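PDB 4PXE: ureidoglycolate hydrolase from Arabidopsis thaliana, which hydrolyses (S)-ureidoglycolate to glyoxylate, ammonium and carbon dioxide, using two manganese ions per subunit, in the breakdown of purine nucleotides. Local coordinates for residues Asp94-Ser99 against Tyr400-Glu405; Asn22-Leu27 against Gly100-Val105; Gly90-Ala95 against Ser136-Arg141; Glu206-Gln211 against Ala376-Leu381. All blocks are in the same frame, centred on the assembly; numbering follows the deposited sequence. Where two conformers were deposited one is given.

Overall arrangement
Read from the N terminus, the chain first closes a loop at contact 2, where helix 17-28 meets the turn leading into helix 105-120. Before that loop is complete, residues 90-95 have opened contact 3, which closes on 136-141, and 94-99 have opened contact 1; both therefore cross contact 2. Contacts 1 and 3 start from the same part of the chain, sharing Asp-94 and Ala-95, but contact 1 closes 301 residues on, at the loop before helix 410-429. Nested within that long loop is contact 4, joining strand 201-209 to helix 379-383. Together they gather the metal ligands at ends of strands and in loops around one dinuclear manganese site.

Contact 1 of 4, residues Asp94-Ser99 against Tyr400-Glu405; sequences DAIPYS and YSHKPE. With MN (manganese (II) ion), chain D.
Ile-96 lays its terminal methyl, CD1, over one face of the His-402 imidazole, 3.5 Å from the ring centroid and 17° off the ring normal, a CH-pi contact. The methyl is offset toward the rim, closest to ND1 and CG of His-402, and the two side chains meet at about a right angle. CD1 of Ile-96 is carried out anti along its chain (chi2 177°) onto the ring. On the ring's far corner His-402 NE2 binds a manganese ion at 2.3 Å, an ion that also takes Asp-103, Glu-138 and water. The ND1 corner is bonded to the carbonyl oxygen of Asn-294 of the second subunit, whose His-244 stacks on the same ring. Both ring nitrogens are thus engaged, which fixes the rotation of the imidazole. This is the second manganese site of an M20-family amidohydrolase, and the dimer partner, through Asn-294 and His-244, positions its histidine ligand. One shell further out the backbones pack closely: Ser-99 CA lies 3.7 Å from Lys-403 N, and Pro-404 CD lies 3.7 Å from Tyr-98 O. A water sits between Pro-97 O and His-402 O, 2.8 Å from each. The corner at Pro-97 and Tyr-98 is tied by Ser-99 OG, which donates to Ile-96 O at 2.7 Å, while Tyr-98 and Ser-99 form a G1 beta bulge opposite Val-38.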
loop_
_atom_site.group_PDB
_atom_site.type_symbol
_atom_site.label_atom_id
_atom_site.label_comp_id
_atom_site.label_asym_id
_atom_site.label_seq_id
_atom_site.Cartn_x
_atom_site.Cartn_y
_atom_site.Cartn_z
ATOM N N ASP A 94 6.730 14.409 16.484
ATOM C CA ASP A 94 6.268 13.660 15.317
ATOM C C ASP A 94 5.069 12.777 15.685
ATOM O O ASP A 94 4.878 12.433 16.856
ATOM C CB ASP A 94 7.397 12.924 14.550
ATOM C CG ASP A 94 8.175 11.910 15.392
ATOM O OD1 ASP A 94 8.275 12.033 16.630
ATOM O OD2 ASP A 94 8.754 10.993 14.765
ATOM N N ALA A 95 4.256 12.468 14.679
ATOM C CA ALA A 95 2.990 11.756 14.836
ATOM C C ALA A 95 2.874 10.730 13.720
ATOM O O ALA A 95 3.027 11.066 12.539
ATOM C CB ALA A 95 1.833 12.725 14.748
ATOM N N ILE A 96 2.598 9.483 14.078
ATOM C CA ILE A 96 2.387 8.450 13.055
ATOM C C ILE A 96 1.096 8.713 12.267
ATOM O O ILE A 96 0.255 9.496 12.697
ATOM C CB ILE A 96 2.415 7.014 13.644
ATOM C CG1 ILE A 96 1.139 6.691 14.425
ATOM C CG2 ILE A 96 3.646 6.807 14.498
ATOM C CD1 ILE A 96 1.111 5.265 14.937
ATOM N N PRO A 97 0.948 8.089 11.093
ATOM C CA PRO A 97 -0.270 8.366 10.322
ATOM C C PRO A 97 -1.580 8.147 11.091
ATOM O O PRO A 97 -1.780 7.102 11.719
ATOM C CB PRO A 97 -0.157 7.387 9.146
ATOM C CG PRO A 97 1.339 7.263 8.940
ATOM C CD PRO A 97 1.921 7.282 10.327
ATOM N N TYR A 98 -2.450 9.153 11.030
ATOM C CA TYR A 98 -3.796 9.083 11.610
ATOM C C TYR A 98 -3.765 8.793 13.094
ATOM O O TYR A 98 -4.437 7.882 13.596
ATOM C CB TYR A 98 -4.672 8.068 10.860
ATOM C CG TYR A 98 -4.972 8.507 9.449
ATOM C CD1 TYR A 98 -6.046 9.341 9.184
ATOM C CD2 TYR A 98 -4.161 8.117 8.391
ATOM C CE1 TYR A 98 -6.328 9.763 7.901
ATOM C CE2 TYR A 98 -4.437 8.531 7.092
ATOM C CZ TYR A 98 -5.516 9.361 6.862
ATOM O OH TYR A 98 -5.809 9.781 5.579
ATOM N N SER A 99 -2.984 9.598 13.797
ATOM C CA SER A 99 -2.861 9.458 15.241
ATOM C C SER A 99 -3.451 10.676 15.960
ATOM O O SER A 99 -4.198 11.458 15.360
ATOM C CB SER A 99 -1.409 9.207 15.630
ATOM O OG SER A 99 -0.559 10.264 15.208
ATOM N N TYR A 400 -6.686 5.412 25.098
ATOM C CA TYR A 400 -6.544 5.463 23.642
ATOM C C TYR A 400 -5.280 6.210 23.236
ATOM O O TYR A 400 -4.986 7.285 23.763
ATOM C CB TYR A 400 -7.710 6.223 23.012
ATOM C CG TYR A 400 -9.097 5.643 23.150
ATOM C CD1 TYR A 400 -9.329 4.274 23.124
ATOM C CD2 TYR A 400 -10.185 6.494 23.287
ATOM C CE1 TYR A 400 -10.633 3.769 23.220
ATOM C CE2 TYR A 400 -11.474 6.005 23.386
ATOM C CZ TYR A 400 -11.690 4.650 23.354
ATOM O OH TYR A 400 -12.988 4.180 23.465
ATOM N N SER A 401 -4.554 5.658 22.270
ATOM C CA SER A 401 -3.423 6.360 21.690
ATOM C C SER A 401 -3.160 5.835 20.279
ATOM O O SER A 401 -3.669 4.776 19.897
ATOM C CB SER A 401 -2.190 6.236 22.593
ATOM O OG SER A 401 -1.191 7.167 22.221
ATOM N N HIS A 402 -2.397 6.594 19.500
ATOM C CA HIS A 402 -2.140 6.278 18.089
ATOM C C HIS A 402 -3.425 6.232 17.269
ATOM O O HIS A 402 -3.546 5.476 16.303
ATOM C CB HIS A 402 -1.342 4.979 17.938
ATOM C CG HIS A 402 0.114 5.139 18.220
ATOM N ND1 HIS A 402 1.017 4.103 18.109
ATOM C CD2 HIS A 402 0.827 6.221 18.611
ATOM C CE1 HIS A 402 2.224 4.539 18.414
ATOM N NE2 HIS A 402 2.139 5.823 18.719
ATOM N N LYS A 403 -4.373 7.074 17.661
ATOM C CA LYS A 403 -5.640 7.220 16.950
ATOM C C LYS A 403 -6.264 8.536 17.414
ATOM O O LYS A 403 -5.920 9.043 18.490
ATOM C CB LYS A 403 -6.568 6.011 17.163
ATOM C CG LYS A 403 -6.859 5.644 18.599
ATOM C CD LYS A 403 -7.694 4.370 18.613
ATOM C CE LYS A 403 -7.907 3.853 20.017
ATOM N NZ LYS A 403 -8.738 2.611 19.965
ATOM N N PRO A 404 -7.172 9.106 16.605
ATOM C CA PRO A 404 -7.668 10.457 16.899
ATOM C C PRO A 404 -8.531 10.571 18.157
ATOM O O PRO A 404 -8.784 11.689 18.601
ATOM C CB PRO A 404 -8.489 10.813 15.647
ATOM C CG PRO A 404 -8.792 9.520 14.998
ATOM C CD PRO A 404 -7.604 8.647 15.273
ATOM N N GLU A 405 -8.979 9.445 18.698
ATOM C CA GLU A 405 -9.740 9.423 19.953
ATOM C C GLU A 405 -8.880 9.709 21.186
ATOM O O GLU A 405 -9.410 9.914 22.280
ATOM C CB GLU A 405 -10.442 8.073 20.114
ATOM C CG GLU A 405 -11.581 7.833 19.122
ATOM C CD GLU A 405 -11.152 7.152 17.825
ATOM O OE1 GLU A 405 -9.944 7.032 17.524
ATOM O OE2 GLU A 405 -12.065 6.709 17.090
HETATM MN MN MN D . 3.735 7.135 19.756
HETATM O O HOH W 1 -2.164 5.435 13.915
HETATM O O HOH W 2 5.487 7.905 20.717
HETATM O O HOH W 3 3.447 6.078 21.221
#

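Contact 2 of 4, residues Asn22-Leu27 against Gly100-Val105; sequences NQIDEL and GKYDGV. With MN (manganese (II) ion), chain C; MN (manganese (II) ion), chain D.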
loop_
_atom_site.group_PDB
_atom_site.type_symbol
_atom_site.label_atom_id
_atom_site.label_comp_id
_atom_site.label_asym_id
_atom_site.label_seq_id
_atom_site.Cartn_x
_atom_site.Cartn_y
_atom_site.Cartn_z
ATOM N N ASN A 22 -4.801 25.349 23.983
ATOM C CA ASN A 22 -4.791 26.087 22.729
ATOM C C ASN A 22 -3.530 25.787 21.920
ATOM O O ASN A 22 -3.592 25.671 20.697
ATOM C CB ASN A 22 -4.944 27.591 22.977
ATOM C CG ASN A 22 -6.313 27.957 23.524
ATOM O OD1 ASN A 22 -7.254 27.162 23.467
ATOM N ND2 ASN A 22 -6.432 29.171 24.050
ATOM N N GLN A 23 -2.393 25.645 22.604
ATOM C CA GLN A 23 -1.143 25.298 21.919
ATOM C C GLN A 23 -1.182 23.884 21.337
ATOM O O GLN A 23 -0.704 23.648 20.225
ATOM C CB GLN A 23 0.047 25.476 22.854
ATOM C CG GLN A 23 0.278 26.939 23.212
ATOM C CD GLN A 23 1.375 27.141 24.239
ATOM O OE1 GLN A 23 1.716 26.230 25.000
ATOM N NE2 GLN A 23 1.931 28.340 24.271
ATOM N N ILE A 24 -1.775 22.951 22.080
ATOM C CA ILE A 24 -1.966 21.587 21.596
ATOM C C ILE A 24 -2.788 21.612 20.312
ATOM O O ILE A 24 -2.446 20.966 19.326
ATOM C CB ILE A 24 -2.656 20.700 22.670
ATOM C CG1 ILE A 24 -1.697 20.420 23.833
ATOM C CG2 ILE A 24 -3.165 19.393 22.071
ATOM C CD1 ILE A 24 -0.829 19.197 23.629
ATOM N N ASP A 25 -3.858 22.395 20.316
ATOM C CA ASP A 25 -4.729 22.483 19.148
ATOM C C ASP A 25 -4.024 23.158 17.974
ATOM O O ASP A 25 -4.123 22.685 16.842
ATOM C CB ASP A 25 -6.015 23.238 19.501
ATOM C CG ASP A 25 -6.872 22.491 20.498
ATOM O OD1 ASP A 25 -6.717 21.258 20.608
ATOM O OD2 ASP A 25 -7.698 23.146 21.166
ATOM N N GLU A 26 -3.321 24.255 18.233
ATOM C CA GLU A 26 -2.573 24.921 17.170
ATOM C C GLU A 26 -1.530 24.003 16.543
ATOM O O GLU A 26 -1.429 23.919 15.312
ATOM C CB GLU A 26 -1.939 26.220 17.675
ATOM C CG GLU A 26 -2.979 27.302 17.943
ATOM C CD GLU A 26 -2.387 28.623 18.391
ATOM O OE1 GLU A 26 -1.169 28.691 18.656
ATOM O OE2 GLU A 26 -3.159 29.606 18.487
ATOM N N LEU A 27 -0.773 23.294 17.373
ATOM C CA LEU A 27 0.236 22.387 16.832
ATOM C C LEU A 27 -0.384 21.280 15.967
ATOM O O LEU A 27 0.197 20.857 14.964
ATOM C CB LEU A 27 1.098 21.790 17.945
ATOM C CG LEU A 27 2.441 21.244 17.457
ATOM C CD1 LEU A 27 3.384 22.383 17.079
ATOM C CD2 LEU A 27 3.082 20.352 18.496
ATOM N N GLY A 100 -3.132 10.826 17.245
ATOM C CA GLY A 100 -3.731 11.860 18.078
ATOM C C GLY A 100 -2.853 13.091 18.242
ATOM O O GLY A 100 -1.796 13.193 17.615
ATOM N N LYS A 101 -3.290 14.003 19.114
ATOM C CA LYS A 101 -2.667 15.313 19.301
ATOM C C LYS A 101 -1.815 15.414 20.574
ATOM O O LYS A 101 -1.201 16.449 20.825
ATOM C CB LYS A 101 -3.742 16.414 19.397
ATOM C CG LYS A 101 -4.821 16.399 18.321
ATOM C CD LYS A 101 -5.764 17.610 18.452
ATOM C CE LYS A 101 -6.516 17.669 19.773
ATOM N NZ LYS A 101 -7.599 18.726 19.726
ATOM N N TYR A 102 -1.792 14.354 21.377
ATOM C CA TYR A 102 -1.222 14.418 22.734
ATOM C C TYR A 102 0.069 13.616 22.911
ATOM O O TYR A 102 0.943 14.001 23.697
ATOM C CB TYR A 102 -2.276 13.985 23.777
ATOM C CG TYR A 102 -3.502 14.870 23.785
ATOM C CD1 TYR A 102 -3.577 15.978 24.628
ATOM C CD2 TYR A 102 -4.578 14.602 22.943
ATOM C CE1 TYR A 102 -4.689 16.803 24.622
ATOM C CE2 TYR A 102 -5.692 15.417 22.934
ATOM C CZ TYR A 102 -5.739 16.514 23.780
ATOM O OH TYR A 102 -6.851 17.339 23.772
ATOM N N ASP A 103 0.185 12.519 22.170
ATOM C CA ASP A 103 1.384 11.685 22.211
ATOM C C ASP A 103 2.616 12.526 21.882
ATOM O O ASP A 103 2.666 13.183 20.846
ATOM C CB ASP A 103 1.202 10.546 21.208
ATOM C CG ASP A 103 2.384 9.638 21.136
ATOM O OD1 ASP A 103 3.192 9.600 22.070
ATOM O OD2 ASP A 103 2.499 8.929 20.125
ATOM N N GLY A 104 3.590 12.541 22.790
ATOM C CA GLY A 104 4.798 13.345 22.614
ATOM C C GLY A 104 4.622 14.835 22.880
ATOM O O GLY A 104 5.377 15.456 23.648
ATOM N N VAL A 105 3.611 15.407 22.228
ATOM C CA VAL A 105 3.393 16.850 22.277
ATOM C C VAL A 105 3.226 17.367 23.708
ATOM O O VAL A 105 3.775 18.414 24.053
ATOM C CB VAL A 105 2.190 17.266 21.406
ATOM C CG1 VAL A 105 1.954 18.758 21.509
ATOM C CG2 VAL A 105 2.433 16.884 19.950
HETATM MN MN MN C . 5.299 9.193 22.516
HETATM MN MN MN D . 3.735 7.135 19.756
HETATM O O HOH W 4 -0.746 18.737 19.238
HETATM O O HOH W 5 7.283 8.789 23.449
HETATM O O HOH W 2 5.487 7.905 20.717
HETATM O O HOH W 6 4.989 6.884 23.361
HETATM O O HOH W 3 3.447 6.078 21.221
#
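Lys-101 reaches from its loop to helix 17-28, and its side chain meets that helix at both ends. CB rests 4.0 Å from Ile-24 CG2. The chain then bends at chi3 (-61°), and CE comes within 3.7 Å of Asp-25 OD1. At the tip NZ donates to the same oxygen at 2.8 Å, a salt bridge in which NZ meets OD1 on the syn side, 35° out of the carboxylate plane. An alanine in place of Asp-25 would probably leave the ammonium of Lys-101 without this countercharge and its end freer to turn. Beside the bridge runs an apolar seam between helix 17-28 and the turn that opens helix 105-120: Ile-24 CD1 and Leu-27 CD2 both touch Val-105 CG1, at 3.5 and 3.6 Å, and Ile-24 CG2 lies over a face of the Tyr-102 ring. The same turn carries Asp-103, which bridges the two manganese ions, OD1 binding one and OD2 the other, as the shared aspartate of M20 dinuclear metal centres does. A water donates to Ile-24 O and Lys-101 O, joining the two backbones.

Contact 3 of 4, residues Gly90-Ala95 against Ser136-Arg141; sequences GSHIDA and SEEPTR. With MN (manganese (II) ion), chain C; MN (manganese (II) ion), chain D; GLV (glyoxylic acid), chain E.
His-92 and Glu-137 face each other with CA atoms 5.9 Å apart, and Asp-94 faces Ser-136 at 5.8 Å, so the two loops pair in opposite order as they leave neighbouring parallel strands. The Asp-94 carboxylate spans the gap. Its OD1 receives Glu-137 N at 3.0 Å, almost straight at 171°. Its OD2 is gripped by Glu-138 N at 3.0 Å and, from the opposite face of the plane, by Ser-136 OG at 2.7 Å. An alanine here would probably leave both amides and the serine hydroxyl without their acceptor and the glutamate loop less firmly set. Asp-94 also receives weak bonds from His-92 ND1, while His-92 NE2 binds the catalytic manganese. Glu-137 CB packs on His-92 CG, and its OE1, over a face of that ring, accepts at 2.6 Å from the water bridging both metals. Glu-138 OE2 binds the second manganese at 2.2 Å; its OE1 is held by Asn-294 of the second subunit. The His-X-Asp sequence and paired glutamates are typical of the dinuclear M20 metal centre.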
loop_
_atom_site.group_PDB
_atom_site.type_symbol
_atom_site.label_atom_id
_atom_site.label_comp_id
_atom_site.label_asym_id
_atom_site.label_seq_id
_atom_site.Cartn_x
_atom_site.Cartn_y
_atom_site.Cartn_z
ATOM N N GLY A 90 12.094 16.423 28.127
ATOM C CA GLY A 90 11.606 16.623 26.780
ATOM C C GLY A 90 10.910 15.420 26.197
ATOM O O GLY A 90 10.736 14.405 26.866
ATOM N N SER A 91 10.516 15.550 24.938
ATOM C CA SER A 91 9.748 14.519 24.247
ATOM C C SER A 91 9.774 14.818 22.748
ATOM O O SER A 91 10.631 15.574 22.271
ATOM C CB SER A 91 8.308 14.479 24.789
ATOM O OG SER A 91 7.656 13.248 24.499
ATOM N N HIS A 92 8.835 14.233 22.011
ATOM C CA HIS A 92 8.825 14.353 20.549
ATOM C C HIS A 92 7.545 15.034 20.071
ATOM O O HIS A 92 6.553 15.107 20.810
ATOM C CB HIS A 92 8.903 12.960 19.919
ATOM C CG HIS A 92 7.726 12.099 20.250
ATOM N ND1 HIS A 92 6.679 11.899 19.372
ATOM C CD2 HIS A 92 7.414 11.416 21.375
ATOM C CE1 HIS A 92 5.773 11.128 19.946
ATOM N NE2 HIS A 92 6.197 10.817 21.157
ATOM N N ILE A 93 7.546 15.531 18.840
ATOM C CA ILE A 93 6.311 16.045 18.256
ATOM C C ILE A 93 5.927 15.359 16.950
ATOM O O ILE A 93 4.896 15.692 16.362
ATOM C CB ILE A 93 6.346 17.575 18.042
ATOM C CG1 ILE A 93 7.444 17.957 17.042
ATOM C CG2 ILE A 93 6.504 18.306 19.379
ATOM C CD1 ILE A 93 7.619 19.464 16.884
ATOM N N ASP A 94 6.730 14.409 16.484
ATOM C CA ASP A 94 6.268 13.660 15.317
ATOM C C ASP A 94 5.069 12.777 15.685
ATOM O O ASP A 94 4.878 12.433 16.856
ATOM C CB ASP A 94 7.397 12.924 14.550
ATOM C CG ASP A 94 8.175 11.910 15.392
ATOM O OD1 ASP A 94 8.275 12.033 16.630
ATOM O OD2 ASP A 94 8.754 10.993 14.765
ATOM N N ALA A 95 4.256 12.468 14.679
ATOM C CA ALA A 95 2.990 11.756 14.836
ATOM C C ALA A 95 2.874 10.730 13.720
ATOM O O ALA A 95 3.027 11.066 12.539
ATOM C CB ALA A 95 1.833 12.725 14.748
ATOM N N SER A 136 12.943 13.140 16.210
ATOM C CA SER A 136 11.890 12.210 15.820
ATOM C C SER A 136 11.957 11.040 16.773
ATOM O O SER A 136 13.054 10.596 17.126
ATOM C CB SER A 136 12.109 11.716 14.387
ATOM O OG SER A 136 11.384 10.522 14.149
ATOM N N GLU A 137 10.799 10.532 17.189
ATOM C CA GLU A 137 10.755 9.348 18.035
ATOM C C GLU A 137 10.033 8.199 17.335
ATOM O O GLU A 137 10.263 7.028 17.647
ATOM C CB GLU A 137 10.081 9.683 19.375
ATOM C CG GLU A 137 10.069 8.546 20.383
ATOM C CD GLU A 137 8.826 7.689 20.319
ATOM O OE1 GLU A 137 7.851 8.044 19.610
ATOM O OE2 GLU A 137 8.831 6.629 20.987
ATOM N N GLU A 138 9.138 8.528 16.407
ATOM C CA GLU A 138 8.347 7.499 15.727
ATOM C C GLU A 138 9.111 6.881 14.553
ATOM O O GLU A 138 9.894 7.566 13.898
ATOM C CB GLU A 138 7.004 8.068 15.270
ATOM C CG GLU A 138 6.174 8.635 16.415
ATOM C CD GLU A 138 5.458 7.585 17.209
ATOM O OE1 GLU A 138 5.760 6.374 17.107
ATOM O OE2 GLU A 138 4.546 8.002 17.953
ATOM N N PRO A 139 8.894 5.578 14.290
ATOM C CA PRO A 139 9.675 4.867 13.262
ATOM C C PRO A 139 9.115 5.026 11.850
ATOM O O PRO A 139 9.584 4.348 10.934
ATOM C CB PRO A 139 9.554 3.404 13.699
ATOM C CG PRO A 139 8.204 3.331 14.333
ATOM C CD PRO A 139 8.074 4.649 15.093
ATOM N N THR A 140 8.138 5.907 11.672
ATOM C CA THR A 140 7.374 6.010 10.420
ATOM C C THR A 140 8.200 6.131 9.139
ATOM O O THR A 140 7.958 5.405 8.164
ATOM C CB THR A 140 6.413 7.215 10.476
ATOM O OG1 THR A 140 5.656 7.145 11.690
ATOM C CG2 THR A 140 5.452 7.218 9.280
ATOM N N ARG A 141 9.151 7.058 9.121
ATOM C CA ARG A 141 9.805 7.368 7.857
ATOM C C ARG A 141 10.897 6.378 7.468
ATOM O O ARG A 141 10.908 5.898 6.337
ATOM C CB ARG A 141 10.371 8.786 7.857
ATOM C CG ARG A 141 10.900 9.172 6.483
ATOM C CD ARG A 141 11.010 10.677 6.283
ATOM N NE ARG A 141 11.330 10.949 4.882
ATOM C CZ ARG A 141 11.372 12.153 4.325
ATOM N NH1 ARG A 141 11.139 13.245 5.047
ATOM N NH2 ARG A 141 11.663 12.259 3.029
HETATM MN MN MN C . 5.299 9.193 22.516
HETATM MN MN MN D . 3.735 7.135 19.756
HETATM C C1 GLV E . 6.139 4.696 20.123
HETATM O O1 GLV E . 6.670 5.378 21.206
HETATM C C2 GLV E . 5.661 3.323 20.442
HETATM O O2 GLV E . 5.762 2.897 21.638
HETATM O O3 GLV E . 5.159 2.606 19.527
HETATM O O HOH W 7 5.666 9.917 12.046
HETATM O O HOH W 2 5.487 7.905 20.717
HETATM O O HOH W 5 7.283 8.789 23.449
HETATM O O HOH W 6 4.989 6.884 23.361
HETATM O O HOH W 3 3.447 6.078 21.221
#

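Contact 4 of 4, residues Glu206-Gln211 against Ala376-Leu381; sequences ELHIEQ and AYHDSL. With MN (manganese (II) ion), chain C; GLV (glyoxylic acid), chain E.
Glu-206 and Ser-380 carry the direct hydrogen bonds between strand 201-209 and the first turn of helix 379-383. Glu-206 OE1 accepts twice: from Ser-380 OG at 2.7 Å through its anti lone pair, and from Ser-380 N at 3.1 Å, nearly in line with the C-O bond. Glu-206 OE2 is bonded to Ser-91; a water donates to both this oxygen and Asp-379 OD2 and accepts from Asp-379 N, which probably eases the repulsion of the two carboxylates. Asp-379 OD1 is held by Ser-149. The aromatic contact is edge-to-face, with His-378 turning its edge to the face of His-208: the planes lie 66° apart, and CE1 of His-378 stands 3.5 Å above the centre of the other ring. The receiving ring is held at both nitrogens: NE2 binds the catalytic manganese at 2.3 Å, and ND1 donates to Ile-209 O, nearly straight (170°). Gln-211 OE1 lies 3.2 Å from Ala-376 CB, its NE2 being held by Ser-401. Tyr-377 N donates to glyoxylate O2 at 3.0 Å, and the ligand lies over a face of the tyrosine ring. Metal ligand and product pocket thus adjoin at a strand end, in the active site of this M20 enzyme.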
loop_
_atom_site.group_PDB
_atom_site.type_symbol
_atom_site.label_atom_id
_atom_site.label_comp_id
_atom_site.label_asym_id
_atom_site.label_seq_id
_atom_site.Cartn_x
_atom_site.Cartn_y
_atom_site.Cartn_z
ATOM N N GLU A 206 10.760 12.746 31.447
ATOM C CA GLU A 206 9.800 12.896 30.353
ATOM C C GLU A 206 8.367 12.840 30.863
ATOM O O GLU A 206 7.966 11.872 31.507
ATOM C CB GLU A 206 10.017 11.803 29.302
ATOM C CG GLU A 206 9.103 11.932 28.075
ATOM C CD GLU A 206 9.523 11.061 26.899
ATOM O OE1 GLU A 206 10.430 10.202 27.043
ATOM O OE2 GLU A 206 8.940 11.247 25.810
ATOM N N LEU A 207 7.605 13.893 30.585
ATOM C CA LEU A 207 6.168 13.926 30.865
ATOM C C LEU A 207 5.447 13.335 29.650
ATOM O O LEU A 207 5.763 13.708 28.520
ATOM C CB LEU A 207 5.743 15.378 31.086
ATOM C CG LEU A 207 4.237 15.666 31.143
ATOM C CD1 LEU A 207 3.560 14.956 32.317
ATOM C CD2 LEU A 207 3.998 17.162 31.194
ATOM N N HIS A 208 4.502 12.420 29.860
ATOM C CA HIS A 208 3.858 11.738 28.729
ATOM C C HIS A 208 2.479 11.227 29.130
ATOM O O HIS A 208 2.259 10.838 30.284
ATOM C CB HIS A 208 4.738 10.566 28.230
ATOM C CG HIS A 208 4.497 10.180 26.795
ATOM N ND1 HIS A 208 3.364 9.514 26.374
ATOM C CD2 HIS A 208 5.248 10.376 25.683
ATOM C CE1 HIS A 208 3.423 9.320 25.067
ATOM N NE2 HIS A 208 4.557 9.834 24.625
ATOM N N ILE A 209 1.537 11.226 28.190
ATOM C CA ILE A 209 0.269 10.549 28.464
ATOM C C ILE A 209 0.519 9.063 28.721
ATOM O O ILE A 209 1.433 8.461 28.144
ATOM C CB ILE A 209 -0.766 10.756 27.345
ATOM C CG1 ILE A 209 -0.273 10.165 26.014
ATOM C CG2 ILE A 209 -1.083 12.236 27.192
ATOM C CD1 ILE A 209 -1.376 10.054 24.933
ATOM N N GLU A 210 -0.292 8.466 29.586
ATOM C CA GLU A 210 -0.077 7.070 29.952
ATOM C C GLU A 210 -0.125 6.105 28.762
ATOM O O GLU A 210 0.622 5.124 28.732
ATOM C CB GLU A 210 -1.128 6.624 30.975
ATOM C CG GLU A 210 -0.955 5.166 31.402
ATOM C CD GLU A 210 -2.136 4.616 32.167
ATOM O OE1 GLU A 210 -2.818 5.411 32.847
ATOM O OE2 GLU A 210 -2.377 3.387 32.098
ATOM N N GLN A 211 -1.014 6.370 27.798
ATOM C CA GLN A 211 -1.289 5.429 26.703
ATOM C C GLN A 211 -1.811 4.100 27.243
ATOM O O GLN A 211 -1.582 3.032 26.660
ATOM C CB GLN A 211 -0.063 5.251 25.795
ATOM C CG GLN A 211 0.455 6.583 25.296
ATOM C CD GLN A 211 1.661 6.462 24.397
ATOM O OE1 GLN A 211 2.764 6.161 24.857
ATOM N NE2 GLN A 211 1.479 6.753 23.114
ATOM N N ALA A 376 4.516 1.313 26.090
ATOM C CA ALA A 376 5.107 2.047 24.983
ATOM C C ALA A 376 6.589 2.263 25.240
ATOM O O ALA A 376 7.038 2.263 26.390
ATOM C CB ALA A 376 4.404 3.388 24.818
ATOM N N TYR A 377 7.362 2.450 24.175
ATOM C CA TYR A 377 8.721 2.958 24.361
ATOM C C TYR A 377 8.714 4.474 24.194
ATOM O O TYR A 377 7.702 5.066 23.777
ATOM C CB TYR A 377 9.745 2.265 23.428
ATOM C CG TYR A 377 9.390 2.326 21.954
ATOM C CD1 TYR A 377 8.807 1.234 21.296
ATOM C CD2 TYR A 377 9.632 3.482 21.216
ATOM C CE1 TYR A 377 8.471 1.306 19.937
ATOM C CE2 TYR A 377 9.304 3.564 19.874
ATOM C CZ TYR A 377 8.735 2.480 19.238
ATOM O OH TYR A 377 8.403 2.576 17.901
ATOM N N HIS A 378 9.825 5.105 24.560
ATOM C CA HIS A 378 9.938 6.556 24.593
ATOM C C HIS A 378 11.397 6.921 24.433
ATOM O O HIS A 378 12.267 6.079 24.621
ATOM C CB HIS A 378 9.485 7.097 25.950
ATOM C CG HIS A 378 8.085 6.733 26.325
ATOM N ND1 HIS A 378 6.983 7.419 25.857
ATOM C CD2 HIS A 378 7.607 5.776 27.153
ATOM C CE1 HIS A 378 5.890 6.894 26.377
ATOM N NE2 HIS A 378 6.241 5.897 27.170
ATOM N N ASP A 379 11.671 8.187 24.153
ATOM C CA ASP A 379 13.046 8.683 24.190
ATOM C C ASP A 379 13.741 8.423 25.528
ATOM O O ASP A 379 14.956 8.238 25.570
ATOM C CB ASP A 379 13.074 10.168 23.834
ATOM C CG ASP A 379 12.682 10.403 22.383
ATOM O OD1 ASP A 379 13.411 9.886 21.515
ATOM O OD2 ASP A 379 11.658 11.071 22.105
ATOM N N SER A 380 12.966 8.395 26.609
ATOM C CA SER A 380 13.480 8.051 27.935
ATOM C C SER A 380 14.228 6.715 27.941
ATOM O O SER A 380 15.164 6.531 28.722
ATOM C CB SER A 380 12.325 8.004 28.942
ATOM O OG SER A 380 11.817 9.301 29.209
ATOM N N LEU A 381 13.829 5.783 27.078
ATOM C CA LEU A 381 14.455 4.463 27.042
ATOM C C LEU A 381 15.945 4.591 26.723
ATOM O O LEU A 381 16.781 3.881 27.296
ATOM C CB LEU A 381 13.765 3.575 25.997
ATOM C CG LEU A 381 14.327 2.166 25.807
ATOM C CD1 LEU A 381 14.241 1.389 27.097
ATOM C CD2 LEU A 381 13.560 1.454 24.714
HETATM MN MN MN C . 5.299 9.193 22.516
HETATM C C1 GLV E . 6.139 4.696 20.123
HETATM O O1 GLV E . 6.670 5.378 21.206
HETATM C C2 GLV E . 5.661 3.323 20.442
HETATM O O2 GLV E . 5.762 2.897 21.638
HETATM O O3 GLV E . 5.159 2.606 19.527
HETATM O O HOH W 8 9.673 10.096 23.633
HETATM O O HOH W 9 3.296 5.460 27.474
HETATM O O HOH W 10 2.705 2.691 27.992
HETATM O O HOH W 6 4.989 6.884 23.361
HETATM O O HOH W 5 7.283 8.789 23.449
HETATM O O HOH W 2 5.487 7.905 20.717
#